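Local atomic coordinates of GrgF (Penicillium sp. sh18, PDB entry 6LZH), a protein that probably acts as a polyketide transferase of the alpha/beta hydrolase fold in the biosynthesis of gregatin A, a fungal polyketide with an alkylated furanone core. Residues Pro33-Ser38 with Ala110-Cys115; Ile82-Gln87 with Leu114-Asn119; Ala136-Ile141 with Glu246-Cys251; Thr230-Val235 with Glu253-Pro258; Thr236-Val241 with Ile263-Gly268. All coordinates share one frame; numbering follows the deposited sequence.

How the interactions relate
Interactions 1, 3, 4 and 5 are all built on one mixed beta-sheet, and interaction 2 packs the helix that follows strand 108-114. Interactions 1 and 2 share Leu-114 and Cys-115. Strand 133-137 then ties them to interaction 3, with Gly-113 O 2.7 Å from Val-137 N. Interactions 3 and 4 both use helix 245-254, their centres about 11 Å apart. Interaction 5 lies next to interaction 3, where Gln-248 OE1 is 2.9 Å from Thr-236 OG1. The probable triad spans the set: the side chain of Asp-240 in interaction 5 lies about 7 Å from that of Cys-115, with His-269 touching both. A sodium ion sits at the outer side of interaction 5.

Interaction 1: residues Pro33-Ser38 with Ala110-Cys115; sequences PALIMS and ALWGLC
Leu-35 and Trp-112 cross obliquely on one face of a pair of parallel strands, joined there by Met-37 and Ala-110. In Leu-35 a chi2 of 69° turns CD1 onto Ala-110 CB, 3.5 Å away in a tight fit, and to 3.7 Å from Trp-112 CB. Met-37 bends at chi3 (68°), and its CE sits over the face of the indole, 4.0 Å from the centroid of the six-membered ring of Trp-112, in a CH-pi contact. The indole NE1 is held by Gln-284. An alanine in place of Leu-35 would probably open a gap beside Ala-110 and leave Trp-112 CB without its leucine partner.

On the other face Ile-36 and Leu-111 lie side by side, Ile-36 CB 3.9 Å from Leu-111 CD2. Trp-112 O is gripped twice, by Ser-38 N at 2.9 Å and by a water that also bonds Ser-38 OG. Four more backbone bonds continue the ladder. Helices 49-58 and 84-99 touch the two faces. The strands are neighbours in the parallel part of the central sheet of the alpha/beta hydrolase fold, and strand 108-114 leads to Cys-115, the probable nucleophile, in a turn that fits a nucleophile elbow.

Interaction 2: residues Ile82-Gln87 with Leu114-Asn119; sequences IDARQQ and LCFGGN
Gln-87, whose carboxamide meets Phe-116, is fixed at the start of its helix by a bond from its backbone N to Asp-83 O, 2.9 Å long. Asp-83 is the N-cap of that helix, and its OD1 accepts a weak bond from Gln-86 N. The extended side chain of Gln-87 brings OE1 to the edge of the Phe-116 ring, in its plane, 3.4 Å from CE2. Amide and ring planes stand 55° apart.

Phe-116 has CG anti to the backbone N (chi1 -179°), and the far end of its ring does the touching. Its CZ lies 3.3 Å from Ile-82 CG2, the two side chains lying alongside each other but pointing oppositely, and 3.6 Å from Ala-84 CB. An alanine in place of Phe-116 would probably leave Ile-82 CG2 and Ala-84 CB facing a gap between the two helix starts. Nearby, Asn-119 is held by Trp-218 and by Leu-140 O, while Arg-85 forms a salt bridge with Asp-83 of the second subunit.

Cys-115, at a positive phi of 62°, occupies the N-cap position of the second helix, and a CB on Gly-117 would be crowded by Leu-114 O. Such a tight strand-to-helix turn, with the Gly-x-Cys-x-Gly pattern, fits the nucleophile elbow of alpha/beta hydrolases.

Interaction 3: residues Ala136-Ile141 with Glu246-Cys251; sequences AVAPLI and EDQLNC
Apolar contact between the two segments centres on Ile-141, which lies against one side of helix 245-254. Its CG1 is anti to the carbonyl carbon, and a chi2 of -49° turns CD1 onto Cys-251, 3.6 Å from CB and close to SG as well. Ile-141 CG1 also rests 3.6 Å from Asp-247 O, a helix carbonyl already engaged by Cys-251 N. Ile-141 CB meets Asp-247 CB at 4.0 Å.

A second kind of contact sets the Gln-248 side chain against the loop at Ala-138 and Pro-139. The extended chain lies across Pro-139: its CG is 3.5 Å from Pro-139 O, and its OE1 approaches Ala-138 CA to 3.2 Å and Pro-139 CD to 3.5 Å. The amide itself finds its bonds elsewhere, OE1 with Thr-236 OG1, and NE2 with Cys-243 O and, weakly, with Asp-240 OD2.

Water supplies the third kind. One molecule accepts from Ile-141 N at 3.0 Å and donates to Asp-247 OD2, bridging the loop backbone to a helix carboxylate. The chemistry implies that Gln-248, wedged against Ala-138 and Pro-139 and bonded at both ends of its amide, is a second-shell residue that probably helps to position Asp-240 of the active site.

Interaction 4: residues Thr230-Val235 with Glu253-Pro258; sequences TPAMMV and EHMKEP
Bends at chi3 bring two methionines together across this contact: 63° in Met-255 turns its CE toward Ala-232, and -69° in Met-234 turns its CE toward the sulfur of Met-255. The resulting approaches are 3.5 Å from Met-255 CE to Ala-232 CB and 4.0 Å from Met-234 CE to Met-255 SD. Met-255 is the first residue to leave helical geometry after helix 245-254, and its side chain reaches back to the strand. Around them Met-234 also packs on Cys-251 and Phe-252, and Met-255 on Val-224.

A few residues on, the contact becomes polar. Pro-258, preceded by a cis peptide bond, presents its carbonyl to Ala-232 N in a weak hydrogen bond of 3.3 Å. The same Pro-258 O accepts from a water at 2.8 Å, and that water donates its other bond to Thr-230 O at 2.6 Å. Beside it Pro-258 CG lies 4.0 Å from Pro-231 CA.

Thioether and methyl groups thus join strand 232-237 to the loop that leaves helix 245-254 by dispersion, without directional bonds, which implies that the placing of Pro-258 O against the strand rests on a weak N-H bond and a bridging water.

Interaction 5: residues Thr236-Val241 with Ile263-Gly268; sequences TPELDV and ILKGKG. With NA (sodium ion), chain C.
Strands 232-237 and 259-264 run parallel here, joined by bonds from Leu-264 N to Thr-236 O (2.8 Å) and from Glu-238 N to Leu-264 O, before a type I turn at Pro-237 to Asp-240 and a type II turn at Leu-264 to Lys-267 face each other.

Glu-238 carries the side-chain contact. Its CG is anti to the backbone N (chi1 170°) and the extended chain reaches over the second turn, where OE1 accepts from Gly-266 N at 2.9 Å on the anti side of the carboxylate. The same OE1 forms a salt bridge with Lys-265 NZ at 3.5 Å. Nearer the backbone, Glu-238 CB lies against Ile-263 CG2, and Pro-237 CB sits 3.1 Å from Gly-268 O.

Leu-264 O is gripped from opposite faces of its plane, by Glu-238 N and Lys-267 N, and Leu-239 N bonds Lys-267 O. Ile-263 O binds a sodium ion at 2.4 Å, with Asp-262 OD1 and two waters. Asp-240 OD2 bonds His-269 ND1, consistent with the acid of a Cys-His-Asp triad. Helix 245-254, which links the two strands into a beta-alpha-beta unit, touches Thr-236, Pro-237 and Ile-263; strand 259-264 is an outermost strand of the sheet within this chain.

Interaction 1: residues Pro33-Ser38 with Ala110-Cys115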
# COMPACT_ATOMS: atom_id res chain seq x y z
N PRO A 33 28.25 4.32 -14.66
CA PRO A 33 26.88 3.88 -14.35
C PRO A 33 26.84 2.99 -13.12
O PRO A 33 27.86 2.47 -12.64
CB PRO A 33 26.47 3.12 -15.61
CG PRO A 33 27.79 2.57 -16.16
CD PRO A 33 28.84 3.61 -15.82
N ALA A 34 25.63 2.83 -12.57
CA ALA A 34 25.42 2.01 -11.39
C ALA A 34 24.08 1.29 -11.48
O ALA A 34 23.18 1.67 -12.24
CB ALA A 34 25.47 2.83 -10.10
N LEU A 35 23.95 0.24 -10.65
CA LEU A 35 22.81 -0.66 -10.68
C LEU A 35 22.50 -1.15 -9.27
O LEU A 35 23.40 -1.63 -8.57
CB LEU A 35 23.08 -1.86 -11.60
CG LEU A 35 21.91 -2.75 -11.97
CD1 LEU A 35 20.96 -2.00 -12.88
CD2 LEU A 35 22.42 -4.02 -12.65
N ILE A 36 21.24 -1.03 -8.88
CA ILE A 36 20.73 -1.54 -7.61
C ILE A 36 19.89 -2.78 -7.92
O ILE A 36 18.88 -2.70 -8.64
CB ILE A 36 19.89 -0.49 -6.87
CG1 ILE A 36 20.71 0.79 -6.64
CG2 ILE A 36 19.36 -1.07 -5.55
CD1 ILE A 36 19.90 1.92 -6.03
N MET A 37 20.30 -3.93 -7.37
CA MET A 37 19.74 -5.23 -7.72
C MET A 37 18.88 -5.78 -6.59
O MET A 37 19.31 -5.78 -5.43
CB MET A 37 20.86 -6.22 -8.07
CG MET A 37 21.68 -5.76 -9.28
SD MET A 37 23.14 -6.79 -9.56
CE MET A 37 22.41 -8.36 -10.07
N SER A 38 17.68 -6.25 -6.93
CA SER A 38 16.70 -6.72 -5.95
C SER A 38 16.44 -8.20 -6.18
O SER A 38 16.20 -8.62 -7.33
CB SER A 38 15.37 -5.94 -6.07
OG SER A 38 15.50 -4.59 -5.71
N ALA A 110 20.56 2.75 -12.48
CA ALA A 110 19.51 1.87 -12.96
C ALA A 110 19.06 0.93 -11.85
O ALA A 110 19.76 0.72 -10.85
CB ALA A 110 20.01 1.09 -14.19
N LEU A 111 17.86 0.39 -12.00
CA LEU A 111 17.32 -0.61 -11.10
C LEU A 111 17.17 -1.92 -11.86
O LEU A 111 16.79 -1.92 -13.03
CB LEU A 111 15.95 -0.19 -10.55
CG LEU A 111 15.86 1.14 -9.80
CD1 LEU A 111 14.42 1.36 -9.30
CD2 LEU A 111 16.87 1.17 -8.65
N TRP A 112 17.43 -3.03 -11.17
CA TRP A 112 17.35 -4.36 -11.76
C TRP A 112 16.73 -5.28 -10.73
O TRP A 112 17.08 -5.22 -9.55
CB TRP A 112 18.76 -4.85 -12.15
CG TRP A 112 18.92 -6.20 -12.83
CD1 TRP A 112 19.24 -6.43 -14.15
CD2 TRP A 112 18.86 -7.48 -12.20
NE1 TRP A 112 19.34 -7.79 -14.38
CE2 TRP A 112 19.11 -8.46 -13.21
CE3 TRP A 112 18.59 -7.92 -10.90
CZ2 TRP A 112 19.12 -9.83 -12.94
CZ3 TRP A 112 18.59 -9.29 -10.63
CH2 TRP A 112 18.86 -10.22 -11.64
N GLY A 113 15.80 -6.13 -11.14
CA GLY A 113 15.14 -7.00 -10.18
C GLY A 113 14.78 -8.33 -10.80
O GLY A 113 14.38 -8.40 -11.97
N LEU A 114 14.88 -9.39 -10.00
CA LEU A 114 14.50 -10.74 -10.40
C LEU A 114 13.27 -11.17 -9.61
O LEU A 114 13.23 -11.02 -8.38
CB LEU A 114 15.66 -11.72 -10.16
CG LEU A 114 15.34 -13.20 -10.36
CD1 LEU A 114 15.01 -13.52 -11.84
CD2 LEU A 114 16.50 -14.05 -9.90
N CYS A 115 12.28 -11.71 -10.30
CA CYS A 115 11.11 -12.32 -9.67
C CYS A 115 10.39 -11.25 -8.85
O CYS A 115 10.01 -10.21 -9.41
CB CYS A 115 11.58 -13.57 -8.89
SG CYS A 115 10.27 -14.45 -7.97
O HOH W 1 15.90 -2.97 -7.87

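Interaction 2: residues Ile82-Gln87 with Leu114-Asn119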
# COMPACT_ATOMS: atom_id res chain seq x y z
N ILE A 82 6.83 -9.60 3.90
CA ILE A 82 7.11 -8.98 2.61
C ILE A 82 6.12 -7.84 2.40
O ILE A 82 4.92 -7.99 2.68
CB ILE A 82 7.02 -10.00 1.46
CG1 ILE A 82 8.08 -11.12 1.55
CG2 ILE A 82 7.10 -9.32 0.11
CD1 ILE A 82 9.36 -10.75 2.25
N ASP A 83 6.62 -6.70 1.93
CA ASP A 83 5.81 -5.51 1.73
C ASP A 83 6.34 -4.82 0.49
O ASP A 83 7.36 -4.11 0.56
CB ASP A 83 5.87 -4.60 2.96
CG ASP A 83 4.91 -3.42 2.87
OD1 ASP A 83 4.34 -3.19 1.77
OD2 ASP A 83 4.72 -2.73 3.89
N ALA A 84 5.68 -5.04 -0.66
CA ALA A 84 6.19 -4.48 -1.91
C ALA A 84 6.25 -2.96 -1.85
O ALA A 84 7.23 -2.35 -2.28
CB ALA A 84 5.31 -4.92 -3.09
N ARG A 85 5.18 -2.32 -1.34
CA ARG A 85 5.19 -0.87 -1.25
C ARG A 85 6.38 -0.36 -0.45
O ARG A 85 7.10 0.55 -0.88
CB ARG A 85 3.89 -0.36 -0.63
CG ARG A 85 3.83 1.14 -0.63
CD ARG A 85 2.56 1.62 0.10
NE ARG A 85 2.81 1.76 1.53
CZ ARG A 85 1.93 2.25 2.39
NH1 ARG A 85 0.74 2.64 1.95
NH2 ARG A 85 2.24 2.36 3.67
N GLN A 86 6.62 -0.95 0.72
CA GLN A 86 7.74 -0.50 1.54
C GLN A 86 9.07 -0.78 0.85
O GLN A 86 10.02 0.00 0.96
CB GLN A 86 7.72 -1.21 2.90
CG GLN A 86 8.89 -0.78 3.80
CD GLN A 86 9.03 -1.63 5.06
OE1 GLN A 86 8.85 -2.84 5.04
NE2 GLN A 86 9.39 -0.99 6.16
N GLN A 87 9.16 -1.92 0.16
CA GLN A 87 10.42 -2.30 -0.48
C GLN A 87 10.72 -1.36 -1.63
O GLN A 87 11.89 -0.99 -1.85
CB GLN A 87 10.37 -3.76 -0.94
CG GLN A 87 11.76 -4.34 -1.27
CD GLN A 87 11.78 -5.85 -1.51
OE1 GLN A 87 11.01 -6.63 -0.91
NE2 GLN A 87 12.70 -6.28 -2.39
N LEU A 114 14.88 -9.39 -10.00
CA LEU A 114 14.50 -10.74 -10.40
C LEU A 114 13.27 -11.17 -9.61
O LEU A 114 13.23 -11.02 -8.38
CB LEU A 114 15.66 -11.72 -10.16
CG LEU A 114 15.34 -13.20 -10.36
CD1 LEU A 114 15.01 -13.52 -11.84
CD2 LEU A 114 16.50 -14.05 -9.90
N CYS A 115 12.28 -11.71 -10.30
CA CYS A 115 11.11 -12.32 -9.67
C CYS A 115 10.39 -11.25 -8.85
O CYS A 115 10.01 -10.21 -9.41
CB CYS A 115 11.58 -13.57 -8.89
SG CYS A 115 10.27 -14.45 -7.97
N PHE A 116 10.15 -11.43 -7.54
CA PHE A 116 9.49 -10.39 -6.77
C PHE A 116 10.30 -9.10 -6.79
O PHE A 116 9.72 -8.01 -6.75
CB PHE A 116 9.27 -10.87 -5.33
CG PHE A 116 8.56 -9.83 -4.48
CD1 PHE A 116 7.19 -9.74 -4.52
CD2 PHE A 116 9.27 -8.97 -3.66
CE1 PHE A 116 6.52 -8.80 -3.75
CE2 PHE A 116 8.61 -8.03 -2.90
CZ PHE A 116 7.24 -7.95 -2.94
N GLY A 117 11.63 -9.19 -6.85
CA GLY A 117 12.46 -8.01 -6.98
C GLY A 117 12.17 -7.21 -8.24
O GLY A 117 12.37 -5.98 -8.24
N GLY A 118 11.66 -7.87 -9.28
CA GLY A 118 11.32 -7.17 -10.50
C GLY A 118 10.01 -6.42 -10.39
O GLY A 118 9.85 -5.37 -11.01
N ASN A 119 9.09 -6.94 -9.59
CA ASN A 119 7.87 -6.20 -9.25
C ASN A 119 8.23 -4.92 -8.52
O ASN A 119 7.82 -3.82 -8.92
CB ASN A 119 6.97 -7.10 -8.41
CG ASN A 119 5.66 -6.43 -8.00
OD1 ASN A 119 5.65 -5.39 -7.35
ND2 ASN A 119 4.54 -7.06 -8.34

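Interaction 3: residues Ala136-Ile141 with Glu246-Cys251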
# COMPACT_ATOMS: atom_id res chain seq x y z
N ALA A 136 13.42 -5.56 -15.36
CA ALA A 136 12.70 -6.57 -14.59
C ALA A 136 12.89 -7.93 -15.25
O ALA A 136 12.55 -8.11 -16.43
CB ALA A 136 11.21 -6.22 -14.49
N VAL A 137 13.45 -8.88 -14.51
CA VAL A 137 13.68 -10.24 -15.00
C VAL A 137 12.67 -11.17 -14.35
O VAL A 137 12.65 -11.30 -13.11
CB VAL A 137 15.11 -10.70 -14.71
CG1 VAL A 137 15.28 -12.11 -15.21
CG2 VAL A 137 16.13 -9.74 -15.34
N ALA A 138 11.87 -11.86 -15.18
CA ALA A 138 10.82 -12.77 -14.77
C ALA A 138 10.02 -12.21 -13.58
O ALA A 138 9.90 -12.89 -12.55
CB ALA A 138 11.40 -14.14 -14.44
N PRO A 139 9.46 -10.99 -13.69
CA PRO A 139 8.82 -10.38 -12.51
C PRO A 139 7.59 -11.14 -12.05
O PRO A 139 6.80 -11.64 -12.85
CB PRO A 139 8.45 -8.98 -12.99
CG PRO A 139 8.33 -9.10 -14.50
CD PRO A 139 9.45 -10.08 -14.85
N LEU A 140 7.43 -11.20 -10.72
CA LEU A 140 6.23 -11.79 -10.12
C LEU A 140 5.14 -10.72 -10.14
O LEU A 140 5.32 -9.65 -9.55
CB LEU A 140 6.53 -12.26 -8.70
CG LEU A 140 5.45 -12.69 -7.70
CD1 LEU A 140 4.35 -13.50 -8.35
CD2 LEU A 140 6.12 -13.51 -6.60
N ILE A 141 4.05 -10.98 -10.85
CA ILE A 141 3.03 -9.96 -11.08
C ILE A 141 1.86 -10.10 -10.12
O ILE A 141 1.33 -9.10 -9.62
CB ILE A 141 2.54 -10.01 -12.55
CG1 ILE A 141 3.67 -9.70 -13.53
CG2 ILE A 141 1.38 -9.04 -12.77
CD1 ILE A 141 4.48 -8.46 -13.19
N GLU A 246 2.16 -15.30 -19.19
CA GLU A 246 1.02 -14.46 -19.55
C GLU A 246 0.90 -13.26 -18.61
O GLU A 246 0.61 -12.15 -19.06
CB GLU A 246 -0.28 -15.26 -19.52
CG GLU A 246 -0.46 -16.20 -20.69
CD GLU A 246 -1.64 -17.11 -20.46
OE1 GLU A 246 -1.72 -17.71 -19.37
OE2 GLU A 246 -2.50 -17.22 -21.36
N ASP A 247 1.11 -13.48 -17.31
CA ASP A 247 1.07 -12.37 -16.35
C ASP A 247 2.14 -11.34 -16.67
O ASP A 247 1.88 -10.13 -16.65
CB ASP A 247 1.28 -12.90 -14.93
CG ASP A 247 0.06 -13.62 -14.38
OD1 ASP A 247 -1.01 -13.54 -15.00
OD2 ASP A 247 0.21 -14.25 -13.32
N GLN A 248 3.38 -11.79 -16.92
CA GLN A 248 4.46 -10.85 -17.22
C GLN A 248 4.16 -10.03 -18.47
O GLN A 248 4.40 -8.82 -18.51
CB GLN A 248 5.79 -11.60 -17.39
CG GLN A 248 6.26 -12.43 -16.18
CD GLN A 248 7.56 -13.20 -16.46
OE1 GLN A 248 8.51 -12.65 -17.05
NE2 GLN A 248 7.62 -14.47 -16.02
N LEU A 249 3.63 -10.68 -19.51
CA LEU A 249 3.33 -9.95 -20.75
C LEU A 249 2.15 -9.02 -20.55
O LEU A 249 2.11 -7.93 -21.13
CB LEU A 249 3.04 -10.93 -21.88
CG LEU A 249 4.28 -11.78 -22.24
CD1 LEU A 249 4.04 -12.64 -23.47
CD2 LEU A 249 5.51 -10.87 -22.43
N ASN A 250 1.21 -9.41 -19.69
CA ASN A 250 0.12 -8.51 -19.32
C ASN A 250 0.68 -7.24 -18.68
O ASN A 250 0.27 -6.13 -19.03
CB ASN A 250 -0.85 -9.24 -18.38
CG ASN A 250 -1.80 -10.17 -19.14
OD1 ASN A 250 -1.94 -10.05 -20.36
ND2 ASN A 250 -2.46 -11.08 -18.43
N CYS A 251 1.63 -7.40 -17.77
CA CYS A 251 2.27 -6.23 -17.18
C CYS A 251 2.97 -5.38 -18.25
O CYS A 251 2.80 -4.15 -18.29
CB CYS A 251 3.24 -6.67 -16.09
SG CYS A 251 4.00 -5.30 -15.16
O HOH W 2 2.51 -13.48 -11.58

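Interaction 4: residues Thr230-Val235 with Glu253-Pro258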
# COMPACT_ATOMS: atom_id res chain seq x y z
N THR A 230 10.74 6.93 -18.12
CA THR A 230 11.92 6.18 -17.70
C THR A 230 12.03 4.88 -18.49
O THR A 230 11.14 4.03 -18.37
CB THR A 230 11.87 5.86 -16.21
OG1 THR A 230 11.83 7.07 -15.44
CG2 THR A 230 13.10 5.02 -15.81
N PRO A 231 13.09 4.67 -19.27
CA PRO A 231 13.19 3.45 -20.08
C PRO A 231 13.15 2.20 -19.22
O PRO A 231 13.83 2.11 -18.19
CB PRO A 231 14.54 3.60 -20.79
CG PRO A 231 14.86 5.05 -20.72
CD PRO A 231 14.26 5.55 -19.45
N ALA A 232 12.37 1.21 -19.65
CA ALA A 232 12.15 -0.01 -18.89
C ALA A 232 12.26 -1.23 -19.79
O ALA A 232 11.79 -1.22 -20.93
CB ALA A 232 10.77 -0.01 -18.21
N MET A 233 12.91 -2.27 -19.27
CA MET A 233 13.08 -3.51 -20.02
C MET A 233 12.51 -4.66 -19.22
O MET A 233 12.82 -4.82 -18.03
CB MET A 233 14.55 -3.77 -20.32
CG MET A 233 14.76 -5.09 -20.97
SD MET A 233 16.52 -5.27 -21.41
CE MET A 233 16.47 -6.86 -22.23
N MET A 234 11.70 -5.50 -19.86
CA MET A 234 11.28 -6.73 -19.24
C MET A 234 11.96 -7.91 -19.90
O MET A 234 12.08 -7.96 -21.14
CB MET A 234 9.76 -6.93 -19.32
CG MET A 234 9.31 -8.06 -18.40
SD MET A 234 7.52 -8.22 -18.40
CE MET A 234 7.01 -6.72 -17.55
N VAL A 235 12.39 -8.87 -19.08
CA VAL A 235 13.05 -10.08 -19.55
C VAL A 235 12.23 -11.27 -19.07
O VAL A 235 12.22 -11.59 -17.87
CB VAL A 235 14.50 -10.18 -19.05
CG1 VAL A 235 15.13 -11.48 -19.53
CG2 VAL A 235 15.27 -8.96 -19.54
N GLU A 253 2.21 -5.16 -21.32
CA GLU A 253 1.21 -4.51 -22.15
C GLU A 253 0.66 -3.25 -21.47
O GLU A 253 0.35 -2.28 -22.16
CB GLU A 253 0.10 -5.50 -22.49
CG GLU A 253 0.59 -6.56 -23.48
CD GLU A 253 -0.47 -7.54 -23.92
OE1 GLU A 253 -1.39 -7.14 -24.66
OE2 GLU A 253 -0.37 -8.73 -23.54
N HIS A 254 0.60 -3.24 -20.13
CA HIS A 254 0.13 -2.07 -19.39
C HIS A 254 1.16 -0.95 -19.32
O HIS A 254 0.80 0.20 -19.03
CB HIS A 254 -0.28 -2.47 -17.97
CG HIS A 254 -1.62 -3.12 -17.89
ND1 HIS A 254 -1.80 -4.47 -18.12
CD2 HIS A 254 -2.84 -2.62 -17.62
CE1 HIS A 254 -3.08 -4.77 -17.98
NE2 HIS A 254 -3.74 -3.66 -17.68
N MET A 255 2.43 -1.24 -19.59
CA MET A 255 3.44 -0.20 -19.56
C MET A 255 3.38 0.66 -20.84
O MET A 255 2.91 0.23 -21.90
CB MET A 255 4.83 -0.81 -19.39
CG MET A 255 4.99 -1.52 -18.03
SD MET A 255 6.29 -2.77 -18.00
CE MET A 255 7.74 -1.79 -18.32
N LYS A 256 3.88 1.88 -20.73
CA LYS A 256 4.03 2.77 -21.88
C LYS A 256 5.45 2.72 -22.44
O LYS A 256 6.41 2.32 -21.76
CB LYS A 256 3.68 4.20 -21.50
CG LYS A 256 2.20 4.44 -21.19
CD LYS A 256 2.06 5.75 -20.41
CE LYS A 256 0.82 6.55 -20.79
NZ LYS A 256 -0.43 5.89 -20.35
N GLU A 257 5.59 3.16 -23.70
CA GLU A 257 6.91 3.39 -24.28
C GLU A 257 7.58 4.56 -23.55
O GLU A 257 6.89 5.47 -23.09
CB GLU A 257 6.81 3.70 -25.78
CG GLU A 257 6.35 2.53 -26.66
CD GLU A 257 7.34 1.38 -26.66
OE1 GLU A 257 8.54 1.62 -26.40
OE2 GLU A 257 6.90 0.24 -26.94
N PRO A 258 8.92 4.57 -23.45
CA PRO A 258 9.85 3.57 -24.01
C PRO A 258 9.97 2.31 -23.14
O PRO A 258 10.30 2.37 -21.95
CB PRO A 258 11.18 4.33 -24.07
CG PRO A 258 11.11 5.30 -22.90
CD PRO A 258 9.63 5.64 -22.73
O HOH W 3 9.00 3.59 -19.77

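Interaction 5: residues Thr236-Val241 with Ile263-Gly268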
# COMPACT_ATOMS: atom_id res chain seq x y z
N THR A 236 11.52 -11.90 -20.01
CA THR A 236 10.45 -12.84 -19.68
C THR A 236 10.81 -14.21 -20.24
O THR A 236 10.94 -14.36 -21.46
CB THR A 236 9.12 -12.34 -20.26
OG1 THR A 236 8.70 -11.16 -19.57
CG2 THR A 236 8.04 -13.40 -20.14
N PRO A 237 10.99 -15.22 -19.39
CA PRO A 237 11.16 -16.58 -19.92
C PRO A 237 9.90 -16.99 -20.67
O PRO A 237 8.79 -16.65 -20.26
CB PRO A 237 11.38 -17.43 -18.66
CG PRO A 237 11.83 -16.43 -17.57
CD PRO A 237 11.02 -15.19 -17.92
N GLU A 238 10.09 -17.66 -21.81
CA GLU A 238 8.95 -18.03 -22.65
C GLU A 238 8.04 -19.03 -21.95
O GLU A 238 6.81 -18.99 -22.13
CB GLU A 238 9.42 -18.61 -23.99
CG GLU A 238 8.31 -19.25 -24.85
CD GLU A 238 8.85 -20.01 -26.07
OE1 GLU A 238 10.08 -20.17 -26.21
OE2 GLU A 238 8.03 -20.48 -26.89
N LEU A 239 8.60 -19.90 -21.13
CA LEU A 239 7.90 -21.04 -20.55
C LEU A 239 7.86 -20.93 -19.03
O LEU A 239 8.00 -21.93 -18.31
CB LEU A 239 8.57 -22.34 -20.98
CG LEU A 239 8.72 -22.50 -22.50
CD1 LEU A 239 9.49 -23.80 -22.83
CD2 LEU A 239 7.35 -22.44 -23.20
N ASP A 240 7.65 -19.72 -18.52
CA ASP A 240 7.63 -19.48 -17.08
C ASP A 240 6.27 -19.94 -16.55
O ASP A 240 5.24 -19.32 -16.83
CB ASP A 240 7.87 -18.00 -16.76
CG ASP A 240 8.29 -17.79 -15.30
OD1 ASP A 240 7.86 -18.59 -14.42
OD2 ASP A 240 9.05 -16.82 -15.02
N VAL A 241 6.27 -21.04 -15.80
CA VAL A 241 5.05 -21.54 -15.18
C VAL A 241 4.97 -21.18 -13.70
O VAL A 241 3.91 -21.37 -13.09
CB VAL A 241 4.92 -23.06 -15.38
CG1 VAL A 241 4.72 -23.36 -16.87
CG2 VAL A 241 6.15 -23.79 -14.86
N ILE A 263 12.31 -11.97 -24.73
CA ILE A 263 11.78 -13.28 -24.38
C ILE A 263 12.93 -14.27 -24.33
O ILE A 263 13.66 -14.40 -25.32
CB ILE A 263 10.72 -13.75 -25.40
CG1 ILE A 263 9.59 -12.74 -25.53
CG2 ILE A 263 10.18 -15.13 -24.99
CD1 ILE A 263 8.67 -12.69 -24.34
N LEU A 264 13.06 -15.01 -23.23
CA LEU A 264 14.11 -16.04 -23.16
C LEU A 264 13.53 -17.33 -23.72
O LEU A 264 12.81 -18.06 -23.03
CB LEU A 264 14.60 -16.23 -21.73
CG LEU A 264 15.11 -14.99 -20.99
CD1 LEU A 264 15.68 -15.39 -19.65
CD2 LEU A 264 16.17 -14.26 -21.82
N LYS A 265 13.85 -17.61 -24.98
CA LYS A 265 13.23 -18.72 -25.70
C LYS A 265 13.54 -20.06 -25.04
O LYS A 265 14.69 -20.35 -24.72
CB LYS A 265 13.71 -18.72 -27.15
CG LYS A 265 12.90 -17.81 -28.08
CD LYS A 265 11.58 -18.47 -28.49
CE LYS A 265 10.55 -17.46 -29.02
NZ LYS A 265 9.45 -17.20 -28.02
N GLY A 266 12.50 -20.85 -24.81
CA GLY A 266 12.68 -22.19 -24.26
C GLY A 266 12.96 -22.26 -22.78
O GLY A 266 13.22 -23.36 -22.27
N LYS A 267 12.91 -21.15 -22.05
CA LYS A 267 13.34 -21.13 -20.67
C LYS A 267 12.16 -20.91 -19.73
O LYS A 267 11.20 -20.21 -20.08
CB LYS A 267 14.40 -20.05 -20.44
CG LYS A 267 15.61 -20.16 -21.36
CD LYS A 267 16.26 -21.53 -21.26
CE LYS A 267 17.47 -21.62 -22.19
NZ LYS A 267 18.14 -22.94 -22.08
N GLY A 268 12.26 -21.50 -18.55
CA GLY A 268 11.32 -21.29 -17.47
C GLY A 268 11.83 -20.25 -16.49
O GLY A 268 12.73 -19.46 -16.79
NA NA C . 15.48 -13.48 -26.62
O HOH W 4 16.23 -16.13 -26.38
O HOH W 5 17.51 -13.36 -25.21